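Local coordinates for protein probable mannosyltransferase KTR4 (Saccharomyces cerevisiae, PDB 5A07) that is probably a mannosyltransferase with a GT-A type glycosyltransferase fold, modelled here with guanosine-5'-diphosphate and a manganese ion, at residues I269-L272 with W273-M277. Numbering follows the deposited sequence.
Sequences IETL and WTSTM
The carbonyl oxygen Leu272 O is gripped twice by Thr276, one turn further along, where the loop that follows strand 256-262 enters helix 272-282. Thr276 N donates to Leu272 O at 2.9 Å, the i to i+4 bond of the helix, and Thr276 OG1 donates to Leu272 O at 2.7 Å. The two donors come from opposite faces of the carbonyl plane, the hydroxyl standing 38° out of it. With OG1 beside its own backbone N (chi1 -65°), the threonine hydroxyl folds back over the preceding turn; it also bonds to Tyr337 on helix 332-344. Leu272 CD1 lies 3.7 Å from Thr276 OG1, and both side chains pack on Leu360 of helix 354-365.

One residue earlier, Thr271 sits at the N-cap, but its hydroxyl does no capping and bonds to Glu350 instead. Thr271 O accepts a nearly straight bond from Ser275 N (3.1 Å, 163° at the hydrogen) and a weak one from Thr274 OG1. Ser275 OG lies 2.9 Å from Thr271 O, and a water joins that hydroxyl to Thr271 OG1.

Two further waters work at the start of the helix: one takes the N-H of Trp273 and donates to Ile269 O, while the other links Thr274 N to Glu270 O at the next step. Within the helix, Met277 CG rests over the rim of one face of the Trp273 indole. This helix start therefore meets its first amide needs partly through water, while the buried Thr276 hydroxyl, bonded within the turn and to Tyr337, couples helix 272-282 to helix 332-344.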
# COMPACT_ATOMS: atom_id res chain seq x y z
N ILE B 269 -2.23 8.59 -14.03
CA ILE B 269 -2.84 9.44 -13.04
C ILE B 269 -2.70 10.91 -13.39
O ILE B 269 -2.48 11.79 -12.52
CB ILE B 269 -2.23 9.21 -11.62
CG1 ILE B 269 -0.71 9.34 -11.64
CG2 ILE B 269 -2.74 7.87 -11.11
CD1 ILE B 269 -0.03 9.27 -10.24
N GLU B 270 -2.89 11.22 -14.66
CA GLU B 270 -2.73 12.61 -15.15
C GLU B 270 -3.41 13.65 -14.29
O GLU B 270 -2.77 14.68 -13.94
CB GLU B 270 -3.22 12.73 -16.60
CG GLU B 270 -3.03 14.13 -17.14
CD GLU B 270 -3.27 14.23 -18.64
OE1 GLU B 270 -4.05 13.40 -19.14
OE2 GLU B 270 -2.68 15.12 -19.29
N THR B 271 -4.65 13.46 -13.90
CA THR B 271 -5.38 14.44 -13.10
C THR B 271 -5.71 14.05 -11.68
O THR B 271 -6.47 14.72 -11.02
CB THR B 271 -6.72 14.89 -13.77
OG1 THR B 271 -7.67 13.80 -13.83
CG2 THR B 271 -6.44 15.48 -15.18
N LEU B 272 -5.10 13.02 -11.13
CA LEU B 272 -5.46 12.63 -9.77
C LEU B 272 -5.02 13.67 -8.69
O LEU B 272 -5.77 14.03 -7.81
CB LEU B 272 -4.88 11.23 -9.46
CG LEU B 272 -5.02 10.77 -8.00
CD1 LEU B 272 -6.46 10.67 -7.56
CD2 LEU B 272 -4.32 9.39 -7.93
N TRP B 273 -3.81 14.16 -8.81
CA TRP B 273 -3.31 15.21 -7.89
C TRP B 273 -4.14 16.50 -8.01
O TRP B 273 -4.55 17.07 -7.03
CB TRP B 273 -1.83 15.53 -8.23
CG TRP B 273 -1.25 16.61 -7.37
CD1 TRP B 273 -1.02 17.91 -7.73
CD2 TRP B 273 -0.96 16.52 -5.96
NE1 TRP B 273 -0.58 18.62 -6.64
CE2 TRP B 273 -0.50 17.78 -5.55
CE3 TRP B 273 -1.00 15.48 -5.03
CZ2 TRP B 273 -0.12 18.06 -4.24
CZ3 TRP B 273 -0.62 15.73 -3.72
CH2 TRP B 273 -0.15 17.00 -3.33
N THR B 274 -4.34 16.98 -9.22
CA THR B 274 -5.07 18.29 -9.39
C THR B 274 -6.46 18.17 -8.86
O THR B 274 -6.93 19.04 -8.14
CB THR B 274 -5.02 18.80 -10.85
OG1 THR B 274 -5.43 17.78 -11.74
CG2 THR B 274 -3.58 19.07 -11.24
N SER B 275 -7.11 17.03 -9.09
CA SER B 275 -8.43 16.82 -8.48
C SER B 275 -8.37 16.72 -6.97
O SER B 275 -9.26 17.18 -6.25
CB SER B 275 -9.13 15.55 -9.02
OG SER B 275 -9.19 15.60 -10.42
N THR B 276 -7.32 16.06 -6.47
CA THR B 276 -7.22 15.89 -5.04
C THR B 276 -6.94 17.24 -4.38
O THR B 276 -7.47 17.52 -3.31
CB THR B 276 -6.07 14.91 -4.73
OG1 THR B 276 -6.35 13.58 -5.23
CG2 THR B 276 -5.82 14.84 -3.24
N MET B 277 -6.18 18.12 -5.05
CA MET B 277 -5.99 19.50 -4.51
C MET B 277 -7.31 20.31 -4.49
O MET B 277 -7.58 21.01 -3.50
CB MET B 277 -4.92 20.24 -5.30
CG MET B 277 -3.53 19.70 -5.02
SD MET B 277 -3.03 19.81 -3.31
CE MET B 277 -3.47 18.19 -2.64
O HOH W 1 -1.64 13.15 -10.41
O HOH W 2 -2.58 15.69 -11.54
O HOH W 3 -9.67 14.13 -12.39